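Long-range contacts in alpha-glucosidase (Bacteroides thetaiotaomicron, PDB 5XFM), which probably hydrolyses both beta-L-arabinopyranosides and alpha-galactosides, as a bifunctional glycoside hydrolase of family 97: residues 35-40 with 141-146; 53-58 with 124-129; 514-519 with 545-550. The protein carries 1 engineered substitution. All coordinates share one frame; numbering follows the deposited sequence.

In the fold
From the N terminus, the chain first enters a domain built of two antiparallel sheets. Contact 1 closes a loop of about 100 residues here, joining the start of strand 39-44 to the broken strand 136-147. Contact 2 is nested inside that loop and links strand 47-59, which lies between those two strands in one sheet, to strand 121-128 of the other. The two contacts touch, their centres about 8 Å apart. Contact 3 follows in series, on the opposite side of the chain's centre, with its centre about 45 Å from that of contact 2; it closes a short loop between helices 512-521 and 541-549 of the TIM-barrel domain.

Contact 1 (35-40 with 141-146)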
ATOM      1  N   GLU A  35     -10.552 -32.522  15.096  1.00 39.50           N
ATOM      2  CA  GLU A  35     -10.221 -31.296  15.805  1.00 35.89           C
ATOM      3  C   GLU A  35     -11.459 -30.467  16.085  1.00 34.19           C
ATOM      4  O   GLU A  35     -12.320 -30.306  15.221  1.00 39.23           O
ATOM      5  CB  GLU A  35      -9.200 -30.483  15.018  1.00 33.74           C
ATOM      6  CG  GLU A  35      -7.808 -31.092  15.060  1.00 40.70           C
ATOM      7  CD  GLU A  35      -7.578 -31.959  16.299  1.00 49.60           C
ATOM      8  OE1 GLU A  35      -7.341 -31.403  17.396  1.00 54.59           O
ATOM      9  OE2 GLU A  35      -7.620 -33.200  16.170  1.00 42.85           O
ATOM     10  N   THR A  36     -11.565 -29.989  17.320  1.00 32.14           N
ATOM     11  CA  THR A  36     -12.682 -29.149  17.720  1.00 33.03           C
ATOM     12  C   THR A  36     -12.706 -27.894  16.856  1.00 31.17           C
ATOM     13  O   THR A  36     -13.761 -27.405  16.458  1.00 30.84           O
ATOM     14  CB  THR A  36     -12.581 -28.751  19.206  1.00 35.29           C
ATOM     15  OG1 THR A  36     -12.607 -29.931  20.018  1.00 37.69           O
ATOM     16  CG2 THR A  36     -13.731 -27.838  19.601  1.00 34.62           C
ATOM     17  N   LYS A  37     -11.522 -27.377  16.572  1.00 24.45           N
ATOM     18  CA  LYS A  37     -11.400 -26.171  15.781  1.00 29.16           C
ATOM     19  C   LYS A  37     -10.428 -26.385  14.624  1.00 23.44           C
ATOM     20  O   LYS A  37      -9.245 -26.651  14.844  1.00 24.64           O
ATOM     21  CB  LYS A  37     -10.967 -25.017  16.687  1.00 29.31           C
ATOM     22  CG  LYS A  37     -10.802 -23.691  16.013  1.00 30.51           C
ATOM     23  CD  LYS A  37     -11.080 -22.558  17.003  1.00 29.86           C
ATOM     24  CE  LYS A  37     -10.473 -22.827  18.370  1.00 32.02           C
ATOM     25  NZ  LYS A  37     -11.096 -21.980  19.430  1.00 41.09           N
ATOM     26  N   PRO A  38     -10.931 -26.302  13.383  1.00 21.29           N
ATOM     27  CA  PRO A  38     -10.077 -26.485  12.210  1.00 22.74           C
ATOM     28  C   PRO A  38      -8.939 -25.475  12.202  1.00 23.28           C
ATOM     29  O   PRO A  38      -9.149 -24.310  12.539  1.00 20.71           O
ATOM     30  CB  PRO A  38     -11.034 -26.248  11.036  1.00 26.82           C
ATOM     31  CG  PRO A  38     -12.120 -25.404  11.600  1.00 26.07           C
ATOM     32  CD  PRO A  38     -12.298 -25.907  13.005  1.00 28.54           C
ATOM     33  N   CYS A  39      -7.745 -25.913  11.830  1.00 19.66           N
ATOM     34  CA  CYS A  39      -6.600 -25.026  11.877  1.00 21.43           C
ATOM     35  C   CYS A  39      -5.537 -25.389  10.849  1.00 21.10           C
ATOM     36  O   CYS A  39      -5.618 -26.423  10.200  1.00 21.49           O
ATOM     37  CB  CYS A  39      -6.002 -25.026  13.288  1.00 23.94           C
ATOM     38  SG  CYS A  39      -5.618 -26.669  13.937  1.00 39.50           S
ATOM     39  N   TYR A  40      -4.562 -24.503  10.690  1.00 16.73           N
ATOM     40  CA  TYR A  40      -3.421 -24.737   9.817  1.00 14.72           C
ATOM     41  C   TYR A  40      -2.162 -24.294  10.547  1.00 14.64           C
ATOM     42  O   TYR A  40      -2.246 -23.602  11.556  1.00 20.11           O
ATOM     43  CB  TYR A  40      -3.577 -23.984   8.494  1.00 20.42           C
ATOM     44  CG  TYR A  40      -3.441 -22.485   8.634  1.00 19.18           C
ATOM     45  CD1 TYR A  40      -4.490 -21.724   9.130  1.00 17.13           C
ATOM     46  CD2 TYR A  40      -2.273 -21.831   8.261  1.00 20.72           C
ATOM     47  CE1 TYR A  40      -4.382 -20.356   9.264  1.00 19.20           C
ATOM     48  CE2 TYR A  40      -2.156 -20.461   8.390  1.00 19.16           C
ATOM     49  CZ  TYR A  40      -3.213 -19.731   8.893  1.00 19.39           C
ATOM     50  OH  TYR A  40      -3.109 -18.371   9.031  1.00 21.33           O
ATOM     51  N   GLU A 141     -19.250 -13.808  10.651  1.00 26.06           N
ATOM     52  CA  GLU A 141     -17.938 -13.651  11.279  1.00 27.44           C
ATOM     53  C   GLU A 141     -16.887 -14.610  10.722  1.00 25.31           C
ATOM     54  O   GLU A 141     -17.214 -15.708  10.319  1.00 29.21           O
ATOM     55  CB  GLU A 141     -18.109 -13.863  12.786  1.00 31.60           C
ATOM     56  CG  GLU A 141     -16.864 -13.958  13.622  1.00 34.51           C
ATOM     57  CD  GLU A 141     -17.211 -14.151  15.084  1.00 50.46           C
ATOM     58  OE1 GLU A 141     -18.256 -14.785  15.356  1.00 52.32           O
ATOM     59  OE2 GLU A 141     -16.461 -13.665  15.956  1.00 48.16           O
ATOM     60  N   GLU A 142     -15.627 -14.196  10.679  1.00 22.53           N
ATOM     61  CA  GLU A 142     -14.551 -15.123  10.343  1.00 18.80           C
ATOM     62  C   GLU A 142     -13.809 -15.543  11.607  1.00 24.57           C
ATOM     63  O   GLU A 142     -13.531 -14.717  12.475  1.00 17.93           O
ATOM     64  CB  GLU A 142     -13.576 -14.514   9.324  1.00 17.29           C
ATOM     65  CG  GLU A 142     -13.950 -14.796   7.876  1.00 20.25           C
ATOM     66  CD  GLU A 142     -12.967 -14.222   6.866  1.00 22.57           C
ATOM     67  OE1 GLU A 142     -11.785 -14.631   6.851  1.00 19.99           O
ATOM     68  OE2 GLU A 142     -13.387 -13.356   6.070  1.00 20.89           O
ATOM     69  N   GLN A 143     -13.547 -16.839  11.726  1.00 18.05           N
ATOM     70  CA  GLN A 143     -12.722 -17.368  12.804  1.00 17.44           C
ATOM     71  C   GLN A 143     -11.250 -17.343  12.373  1.00 19.41           C
ATOM     72  O   GLN A 143     -10.346 -17.500  13.194  1.00 16.17           O
ATOM     73  CB  GLN A 143     -13.176 -18.783  13.171  1.00 21.21           C
ATOM     74  CG  GLN A 143     -12.317 -19.510  14.193  1.00 21.07           C
ATOM     75  CD  GLN A 143     -13.043 -20.694  14.805  1.00 25.93           C
ATOM     76  OE1 GLN A 143     -13.814 -20.540  15.749  1.00 27.32           O
ATOM     77  NE2 GLN A 143     -12.811 -21.880  14.256  1.00 23.50           N
ATOM     78  N   THR A 144     -11.035 -17.140  11.073  1.00 17.25           N
ATOM     79  CA  THR A 144      -9.705 -17.108  10.457  1.00 15.22           C
ATOM     80  C   THR A 144      -8.684 -16.388  11.325  1.00 16.84           C
ATOM     81  O   THR A 144      -8.890 -15.237  11.724  1.00 17.66           O
ATOM     82  CB  THR A 144      -9.748 -16.413   9.077  1.00 17.41           C
ATOM     83  OG1 THR A 144     -10.803 -16.971   8.283  1.00 19.08           O
ATOM     84  CG2 THR A 144      -8.413 -16.558   8.346  1.00 12.75           C
ATOM     85  N   GLY A 145      -7.576 -17.063  11.608  1.00 18.40           N
ATOM     86  CA  GLY A 145      -6.592 -16.519  12.529  1.00 20.14           C
ATOM     87  C   GLY A 145      -5.142 -16.752  12.150  1.00 19.78           C
ATOM     88  O   GLY A 145      -4.829 -17.455  11.187  1.00 19.99           O
ATOM     89  N   PHE A 146      -4.259 -16.112  12.908  1.00 20.93           N
ATOM     90  CA  PHE A 146      -2.816 -16.228  12.758  1.00 20.27           C
ATOM     91  C   PHE A 146      -2.179 -16.292  14.149  1.00 26.96           C
ATOM     92  O   PHE A 146      -2.232 -15.322  14.916  1.00 28.11           O
ATOM     93  CB  PHE A 146      -2.262 -15.053  11.950  1.00 20.53           C
ATOM     94  CG  PHE A 146      -3.030 -14.779  10.688  1.00 24.75           C
ATOM     95  CD1 PHE A 146      -4.122 -13.927  10.694  1.00 21.86           C
ATOM     96  CD2 PHE A 146      -2.678 -15.395   9.500  1.00 21.51           C
ATOM     97  CE1 PHE A 146      -4.834 -13.687   9.538  1.00 24.40           C
ATOM     98  CE2 PHE A 146      -3.392 -15.158   8.338  1.00 21.80           C
ATOM     99  CZ  PHE A 146      -4.470 -14.304   8.361  1.00 23.57           C
TER
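K37 lays its CG and CD against the carboxamide of Q143, reaching over strand 47-59, which pairs with both strands of this contact in the antiparallel sheet of the N-terminal beta-sandwich. The two side chains cross at a slant. Q143 NE2 sits 3.2 Å from K37 CG, while Q143 CD is 3.5 Å from K37 CD, so the amide is met by the aliphatic part of the lysine. The CB of K37 points toward Q143, and CG, anti to the backbone N (chi1 -180°), comes to rest against NE2. The polar duty of NE2 is met elsewhere, by hydrogen bonds to the carbonyl oxygens of T65 and L55, which tie the amide to strand 47-59 and the residue following strand 62-64.

At the other end, Y40 spans the same intervening strand. Its ring packs on L55 and F124 on the way to the second strand. The phenol OH gives its proton to G145 O across 2.9 Å. This single side-chain bond joins two strands that are not neighbours in the sheet but run broadly the same way. The hydroxyl is closely bordered by the next residue as well, with Y40 OH 3.3 Å from F146 CE2 and 3.0 Å from F146 CD2. The G145 carbonyl receives the phenol in its own plane, at a C=O...O angle of 155°.

Contact 2 (53-58 with 124-129); sequences SPLGMN and FRYTLP
Y126 carries its phenol oxygen up to the backbone of G56, where the N-H of G56 points at Y126 OH in a nearly straight hydrogen bond (2.9 Å, 162° at the hydrogen). Beside it, L55 brings one methyl, CD2, to 3.8 Å from Y126 OH and 3.7 Å from F124 CE2, filling the angle between the two aromatic side chains. The M57 side chain runs antiparallel to that of Y126, and the thioether methyl meets the ring near its root: M57 CE is 3.5 Å from Y126 CD1. The bend at the last torsion (chi3 60°) places that methyl there. The sulfur lies farther off, with M57 SD 5.5 Å from the Y126 ring centroid, a Met-aromatic contact of oblique geometry, and M57 SD also touches L128 CD1 at 4.3 Å.

Outside this shell, Y126 OH also has T144 OG1 as a probable, very close hydrogen-bonding partner, which would hold the phenol oxygen from a second strand of the facing sheet. G56 itself is held by backbone bonding to Q143, and its backbone angles would jam any CB against the carbonyl O of L55. The ring of F124 meets that of Y40, and the amide N of Y126 is bonded to T258 OG1 of strand 256-266.

F124, Y126 and L128 thus project from one sheet onto an interrupted strand of the other, the face-to-face packing of the beta-sandwich that forms the N-terminal domain of family 97 glycoside hydrolases.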
ATOM      1  N   SER A  53      -3.168 -22.235  13.685  1.00 22.41           N
ATOM      2  CA  SER A  53      -3.944 -21.010  13.514  1.00 23.45           C
ATOM      3  C   SER A  53      -5.342 -21.341  13.021  1.00 20.16           C
ATOM      4  O   SER A  53      -5.502 -22.146  12.110  1.00 18.45           O
ATOM      5  CB  SER A  53      -3.250 -20.077  12.521  1.00 20.65           C
ATOM      6  OG  SER A  53      -1.938 -19.746  12.941  1.00 24.07           O
ATOM      7  N   PRO A  54      -6.361 -20.716  13.614  1.00 20.33           N
ATOM      8  CA  PRO A  54      -7.750 -21.113  13.366  1.00 21.16           C
ATOM      9  C   PRO A  54      -8.223 -20.835  11.936  1.00 24.89           C
ATOM     10  O   PRO A  54      -7.766 -19.890  11.286  1.00 19.99           O
ATOM     11  CB  PRO A  54      -8.546 -20.268  14.374  1.00 19.45           C
ATOM     12  CG  PRO A  54      -7.542 -19.759  15.353  1.00 19.29           C
ATOM     13  CD  PRO A  54      -6.265 -19.635  14.602  1.00 19.81           C
ATOM     14  N   LEU A  55      -9.114 -21.695  11.455  1.00 22.76           N
ATOM     15  CA  LEU A  55      -9.774 -21.528  10.165  1.00 20.98           C
ATOM     16  C   LEU A  55     -11.276 -21.500  10.381  1.00 18.96           C
ATOM     17  O   LEU A  55     -11.764 -21.889  11.440  1.00 17.59           O
ATOM     18  CB  LEU A  55      -9.408 -22.659   9.201  1.00 24.05           C
ATOM     19  CG  LEU A  55      -7.994 -22.736   8.631  1.00 25.41           C
ATOM     20  CD1 LEU A  55      -7.777 -24.082   7.963  1.00 19.63           C
ATOM     21  CD2 LEU A  55      -7.782 -21.611   7.635  1.00 18.73           C
ATOM     22  N   GLY A  56     -12.021 -21.042   9.385  1.00 26.41           N
ATOM     23  CA  GLY A  56     -13.457 -21.222   9.439  1.00 21.35           C
ATOM     24  C   GLY A  56     -14.238 -19.937   9.475  1.00 23.51           C
ATOM     25  O   GLY A  56     -13.676 -18.850   9.318  1.00 24.28           O
ATOM     26  N   MET A  57     -15.550 -20.067   9.638  1.00 21.96           N
ATOM     27  CA  MET A  57     -16.413 -18.897   9.638  1.00 25.66           C
ATOM     28  C   MET A  57     -17.783 -19.228  10.212  1.00 26.36           C
ATOM     29  O   MET A  57     -18.167 -20.385  10.311  1.00 26.49           O
ATOM     30  CB  MET A  57     -16.555 -18.328   8.227  1.00 28.16           C
ATOM     31  CG  MET A  57     -17.224 -19.264   7.243  1.00 24.40           C
ATOM     32  SD  MET A  57     -17.538 -18.428   5.684  1.00 31.06           S
ATOM     33  CE  MET A  57     -15.864 -18.001   5.241  1.00 17.09           C
ATOM     34  N   ASN A  58     -18.496 -18.184  10.594  1.00 19.83           N
ATOM     35  CA  ASN A  58     -19.870 -18.248  11.053  1.00 29.50           C
ATOM     36  C   ASN A  58     -20.761 -17.538  10.034  1.00 30.51           C
ATOM     37  O   ASN A  58     -20.521 -16.363   9.687  1.00 26.69           O
ATOM     38  CB  ASN A  58     -19.960 -17.602  12.437  1.00 33.91           C
ATOM     39  CG  ASN A  58     -21.343 -17.665  13.040  1.00 41.64           C
ATOM     40  OD1 ASN A  58     -22.139 -18.523  12.698  1.00 35.68           O
ATOM     41  ND2 ASN A  58     -21.632 -16.741  13.959  1.00 54.80           N
ATOM     42  N   PHE A 124      -4.755 -17.805   0.835  1.00 21.28           N
ATOM     43  CA  PHE A 124      -5.824 -18.781   0.982  1.00 21.21           C
ATOM     44  C   PHE A 124      -7.183 -18.139   1.120  1.00 20.09           C
ATOM     45  O   PHE A 124      -7.303 -17.019   1.600  1.00 20.58           O
ATOM     46  CB  PHE A 124      -5.552 -19.734   2.160  1.00 21.69           C
ATOM     47  CG  PHE A 124      -5.753 -19.129   3.519  1.00 22.02           C
ATOM     48  CD1 PHE A 124      -4.712 -18.482   4.163  1.00 19.68           C
ATOM     49  CD2 PHE A 124      -6.967 -19.257   4.180  1.00 21.34           C
ATOM     50  CE1 PHE A 124      -4.886 -17.947   5.415  1.00 15.43           C
ATOM     51  CE2 PHE A 124      -7.146 -18.715   5.437  1.00 17.85           C
ATOM     52  CZ  PHE A 124      -6.102 -18.058   6.053  1.00 16.62           C
ATOM     53  N   ARG A 125      -8.209 -18.838   0.649  1.00 20.35           N
ATOM     54  CA  ARG A 125      -9.555 -18.287   0.728  1.00 21.15           C
ATOM     55  C   ARG A 125     -10.590 -19.378   0.906  1.00 24.07           C
ATOM     56  O   ARG A 125     -10.301 -20.562   0.728  1.00 24.72           O
ATOM     57  CB  ARG A 125      -9.881 -17.455  -0.518  1.00 22.25           C
ATOM     58  CG  ARG A 125     -10.034 -18.263  -1.795  1.00 27.43           C
ATOM     59  CD  ARG A 125     -10.741 -17.453  -2.876  1.00 21.51           C
ATOM     60  NE  ARG A 125     -10.711 -18.147  -4.157  1.00 25.50           N
ATOM     61  CZ  ARG A 125     -11.050 -17.602  -5.321  1.00 27.34           C
ATOM     62  NH1 ARG A 125     -11.442 -16.333  -5.386  1.00 20.69           N
ATOM     63  NH2 ARG A 125     -10.984 -18.327  -6.428  1.00 19.65           N
ATOM     64  N   TYR A 126     -11.791 -18.976   1.302  1.00 21.76           N
ATOM     65  CA  TYR A 126     -12.896 -19.911   1.432  1.00 26.26           C
ATOM     66  C   TYR A 126     -13.803 -19.841   0.208  1.00 26.97           C
ATOM     67  O   TYR A 126     -13.961 -18.779  -0.391  1.00 26.43           O
ATOM     68  CB  TYR A 126     -13.712 -19.615   2.688  1.00 23.76           C
ATOM     69  CG  TYR A 126     -12.909 -19.530   3.962  1.00 28.86           C
ATOM     70  CD1 TYR A 126     -12.447 -18.307   4.426  1.00 23.43           C
ATOM     71  CD2 TYR A 126     -12.625 -20.669   4.712  1.00 23.89           C
ATOM     72  CE1 TYR A 126     -11.726 -18.211   5.594  1.00 24.89           C
ATOM     73  CE2 TYR A 126     -11.897 -20.584   5.883  1.00 23.28           C
ATOM     74  CZ  TYR A 126     -11.450 -19.349   6.320  1.00 25.66           C
ATOM     75  OH  TYR A 126     -10.728 -19.241   7.487  1.00 19.89           O
ATOM     76  N   THR A 127     -14.415 -20.965  -0.148  1.00 27.16           N
ATOM     77  CA  THR A 127     -15.470 -20.965  -1.155  1.00 24.12           C
ATOM     78  C   THR A 127     -16.755 -21.515  -0.544  1.00 26.65           C
ATOM     79  O   THR A 127     -16.714 -22.379   0.335  1.00 28.85           O
ATOM     80  CB  THR A 127     -15.085 -21.781  -2.412  1.00 24.64           C
ATOM     81  OG1 THR A 127     -14.738 -23.124  -2.048  1.00 25.45           O
ATOM     82  CG2 THR A 127     -13.907 -21.136  -3.131  1.00 25.04           C
ATOM     83  N   LEU A 128     -17.887 -20.984  -0.995  1.00 18.77           N
ATOM     84  CA  LEU A 128     -19.200 -21.460  -0.573  1.00 23.25           C
ATOM     85  C   LEU A 128     -20.045 -21.786  -1.799  1.00 29.06           C
ATOM     86  O   LEU A 128     -20.292 -20.918  -2.634  1.00 29.42           O
ATOM     87  CB  LEU A 128     -19.916 -20.416   0.286  1.00 29.43           C
ATOM     88  CG  LEU A 128     -19.366 -20.068   1.667  1.00 32.49           C
ATOM     89  CD1 LEU A 128     -19.868 -18.709   2.070  1.00 24.14           C
ATOM     90  CD2 LEU A 128     -19.821 -21.111   2.679  1.00 32.43           C
ATOM     91  N   PRO A 129     -20.488 -23.042  -1.911  1.00 27.56           N
ATOM     92  CA  PRO A 129     -21.298 -23.463  -3.057  1.00 31.52           C
ATOM     93  C   PRO A 129     -22.774 -23.121  -2.874  1.00 34.17           C
ATOM     94  O   PRO A 129     -23.191 -22.778  -1.765  1.00 29.76           O
ATOM     95  CB  PRO A 129     -21.092 -24.980  -3.080  1.00 24.00           C
ATOM     96  CG  PRO A 129     -20.938 -25.327  -1.629  1.00 32.07           C
ATOM     97  CD  PRO A 129     -20.204 -24.162  -0.993  1.00 26.54           C
TER

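Contact 3 (514-519 with 545-550); sequences FQLATT and DFMKRV
The segments 514-519 and 545-549 are helical and run almost parallel, with 6° between their N-to-C directions and axes 10.9 Å apart at closest approach. They belong to the helices before and after strand 526-528 of the parallel sheet, consistent with a place in the helical layer around the TIM barrel.

L516 supplies the upstream half of the interface. Its CD2 methyl packs 3.9 Å from F546 CD2 and 4.0 Å from M547 CG, fitting where these two side chains diverge. T519 supplies the other half with both of its branches. OG1 meets the edge of the F546 ring in its plane, with T519 OG1 3.3 Å from F546 CE2, and V550 CG2 lies 3.5 Å from the same T519 OG1. The methyl turns to the thioether instead, T519 CG2 being 3.7 Å from M547 SD. OG1 lies between the backbone N and the carbonyl carbon (chi1 68°), a position from which it donates to L516 O across 2.6 Å, in the carbonyl plane. Since T519 N also donates to L516 O, that oxygen is gripped twice.

An alanine in place of T519 would probably leave L516 O with one donor fewer and open a gap between the F546 edge and M547 SD. Beyond the helices, F546 makes an edge-to-face contact with Y607 and packs on L639 and I641, meeting the C-terminal beta domain.

With its proton directed to L516 O in its own helix, T519 OG1 meets F546 and V550 by van der Waals contact, and together with the L516 and M547 packing this implies a joint made by shape rather than by polar bonds.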
ATOM      1  N   PHE A 514      18.787  12.262   1.343  1.00 26.25           N
ATOM      2  CA  PHE A 514      17.731  11.443   1.943  1.00 25.59           C
ATOM      3  C   PHE A 514      16.436  11.578   1.138  1.00 23.31           C
ATOM      4  O   PHE A 514      15.816  10.585   0.754  1.00 27.31           O
ATOM      5  CB  PHE A 514      17.494  11.844   3.404  1.00 20.44           C
ATOM      6  CG  PHE A 514      16.389  11.070   4.086  1.00 22.60           C
ATOM      7  CD1 PHE A 514      15.053  11.396   3.877  1.00 20.41           C
ATOM      8  CD2 PHE A 514      16.690  10.035   4.961  1.00 22.74           C
ATOM      9  CE1 PHE A 514      14.044  10.687   4.498  1.00 20.95           C
ATOM     10  CE2 PHE A 514      15.680   9.323   5.593  1.00 22.41           C
ATOM     11  CZ  PHE A 514      14.356   9.648   5.359  1.00 22.59           C
ATOM     12  N   GLN A 515      16.027  12.819   0.913  1.00 25.26           N
ATOM     13  CA  GLN A 515      14.803  13.111   0.175  1.00 26.93           C
ATOM     14  C   GLN A 515      14.816  12.560  -1.240  1.00 22.41           C
ATOM     15  O   GLN A 515      13.801  12.054  -1.714  1.00 28.70           O
ATOM     16  CB  GLN A 515      14.542  14.623   0.144  1.00 23.39           C
ATOM     17  CG  GLN A 515      14.311  15.225   1.513  1.00 27.21           C
ATOM     18  CD  GLN A 515      13.035  14.684   2.145  1.00 30.44           C
ATOM     19  OE1 GLN A 515      11.993  14.605   1.491  1.00 26.02           O
ATOM     20  NE2 GLN A 515      13.111  14.316   3.417  1.00 22.56           N
ATOM     21  N   LEU A 516      15.940  12.728  -1.933  1.00 22.63           N
ATOM     22  CA  LEU A 516      16.103  12.216  -3.288  1.00 24.44           C
ATOM     23  C   LEU A 516      15.978  10.681  -3.292  1.00 28.45           C
ATOM     24  O   LEU A 516      15.277  10.099  -4.125  1.00 22.54           O
ATOM     25  CB  LEU A 516      17.447  12.676  -3.870  1.00 25.12           C
ATOM     26  CG  LEU A 516      17.693  14.197  -3.945  1.00 28.69           C
ATOM     27  CD1 LEU A 516      19.010  14.518  -4.637  1.00 31.40           C
ATOM     28  CD2 LEU A 516      16.551  14.960  -4.617  1.00 20.38           C
ATOM     29  N   ALA A 517      16.645  10.043  -2.332  1.00 18.50           N
ATOM     30  CA  ALA A 517      16.587   8.599  -2.141  1.00 24.04           C
ATOM     31  C   ALA A 517      15.155   8.134  -1.918  1.00 26.10           C
ATOM     32  O   ALA A 517      14.767   7.039  -2.331  1.00 23.56           O
ATOM     33  CB  ALA A 517      17.462   8.182  -0.965  1.00 23.03           C
ATOM     34  N   THR A 518      14.379   8.977  -1.249  1.00 24.00           N
ATOM     35  CA  THR A 518      12.989   8.669  -0.939  1.00 30.10           C
ATOM     36  C   THR A 518      12.102   8.587  -2.199  1.00 26.56           C
ATOM     37  O   THR A 518      11.070   7.916  -2.197  1.00 22.90           O
ATOM     38  CB  THR A 518      12.445   9.732   0.061  1.00 29.03           C
ATOM     39  OG1 THR A 518      12.729   9.310   1.401  1.00 32.52           O
ATOM     40  CG2 THR A 518      10.952   9.963  -0.080  1.00 37.62           C
ATOM     41  N   THR A 519      12.522   9.218  -3.291  1.00 24.09           N
ATOM     42  CA  THR A 519      11.777   9.099  -4.547  1.00 23.49           C
ATOM     43  C   THR A 519      11.925   7.702  -5.154  1.00 28.86           C
ATOM     44  O   THR A 519      11.096   7.260  -5.955  1.00 26.64           O
ATOM     45  CB  THR A 519      12.212  10.171  -5.583  1.00 29.36           C
ATOM     46  OG1 THR A 519      13.558   9.927  -6.018  1.00 26.21           O
ATOM     47  CG2 THR A 519      12.108  11.571  -4.975  1.00 29.70           C
ATOM     48  N   ASP A 545      18.023  18.866 -10.633  1.00 31.52           N
ATOM     49  CA  ASP A 545      18.408  18.159 -11.845  1.00 31.89           C
ATOM     50  C   ASP A 545      18.010  16.701 -11.740  1.00 32.87           C
ATOM     51  O   ASP A 545      17.469  16.134 -12.688  1.00 31.24           O
ATOM     52  CB  ASP A 545      19.911  18.280 -12.118  1.00 35.33           C
ATOM     53  CG  ASP A 545      20.291  19.626 -12.713  1.00 36.22           C
ATOM     54  OD1 ASP A 545      19.454  20.222 -13.422  1.00 40.08           O
ATOM     55  OD2 ASP A 545      21.434  20.078 -12.495  1.00 36.91           O
ATOM     56  N   PHE A 546      18.290  16.087 -10.594  1.00 31.49           N
ATOM     57  CA  PHE A 546      17.849  14.715 -10.383  1.00 32.42           C
ATOM     58  C   PHE A 546      16.328  14.614 -10.503  1.00 34.07           C
ATOM     59  O   PHE A 546      15.810  13.746 -11.215  1.00 28.47           O
ATOM     60  CB  PHE A 546      18.271  14.188  -9.015  1.00 27.48           C
ATOM     61  CG  PHE A 546      17.635  12.864  -8.661  1.00 32.60           C
ATOM     62  CD1 PHE A 546      18.178  11.676  -9.125  1.00 36.41           C
ATOM     63  CD2 PHE A 546      16.477  12.809  -7.906  1.00 29.35           C
ATOM     64  CE1 PHE A 546      17.592  10.463  -8.820  1.00 35.52           C
ATOM     65  CE2 PHE A 546      15.884  11.597  -7.603  1.00 28.55           C
ATOM     66  CZ  PHE A 546      16.442  10.427  -8.055  1.00 30.60           C
ATOM     67  N   MET A 547      15.621  15.503  -9.806  1.00 28.61           N
ATOM     68  CA  MET A 547      14.159  15.450  -9.767  1.00 29.35           C
ATOM     69  C   MET A 547      13.569  15.616 -11.163  1.00 34.83           C
ATOM     70  O   MET A 547      12.459  15.159 -11.433  1.00 35.80           O
ATOM     71  CB  MET A 547      13.597  16.502  -8.816  1.00 25.91           C
ATOM     72  CG  MET A 547      13.858  16.176  -7.357  1.00 28.41           C
ATOM     73  SD  MET A 547      13.277  14.524  -6.933  1.00 34.39           S
ATOM     74  CE  MET A 547      11.511  14.705  -7.156  1.00 28.19           C
ATOM     75  N   LYS A 548      14.309  16.279 -12.044  1.00 28.65           N
ATOM     76  CA  LYS A 548      13.888  16.373 -13.436  1.00 29.15           C
ATOM     77  C   LYS A 548      13.901  15.014 -14.163  1.00 28.59           C
ATOM     78  O   LYS A 548      13.163  14.822 -15.131  1.00 28.21           O
ATOM     79  CB  LYS A 548      14.760  17.381 -14.183  1.00 28.67           C
ATOM     80  CG  LYS A 548      14.302  18.823 -14.003  1.00 27.42           C
ATOM     81  CD  LYS A 548      15.410  19.808 -14.336  1.00 30.19           C
ATOM     82  CE  LYS A 548      14.843  21.137 -14.826  1.00 27.55           C
ATOM     83  NZ  LYS A 548      15.181  22.276 -13.927  1.00 37.58           N
ATOM     84  N   ARG A 549      14.730  14.077 -13.708  1.00 32.60           N
ATOM     85  CA  ARG A 549      14.867  12.785 -14.390  1.00 28.40           C
ATOM     86  C   ARG A 549      14.254  11.615 -13.632  1.00 29.42           C
ATOM     87  O   ARG A 549      14.340  10.473 -14.087  1.00 33.90           O
ATOM     88  CB  ARG A 549      16.342  12.468 -14.652  1.00 28.93           C
ATOM     89  CG  ARG A 549      17.106  13.552 -15.392  1.00 38.94           C
ATOM     90  CD  ARG A 549      18.474  13.059 -15.846  1.00 50.55           C
ATOM     91  NE  ARG A 549      19.531  14.013 -15.514  1.00 57.19           N
ATOM     92  CZ  ARG A 549      20.604  13.722 -14.779  1.00 59.39           C
ATOM     93  NH1 ARG A 549      20.778  12.493 -14.302  1.00 69.71           N
ATOM     94  NH2 ARG A 549      21.508  14.659 -14.524  1.00 56.11           N
ATOM     95  N   VAL A 550      13.639  11.887 -12.486  1.00 35.96           N
ATOM     96  CA  VAL A 550      13.104  10.815 -11.647  1.00 34.74           C
ATOM     97  C   VAL A 550      12.005   9.983 -12.335  1.00 30.32           C
ATOM     98  O   VAL A 550      11.078  10.520 -12.946  1.00 31.04           O
ATOM     99  CB  VAL A 550      12.571  11.390 -10.293  1.00 31.60           C
ATOM    100  CG1 VAL A 550      11.323  12.238 -10.490  1.00 33.68           C
ATOM    101  CG2 VAL A 550      12.323  10.275  -9.288  1.00 32.67           C
TER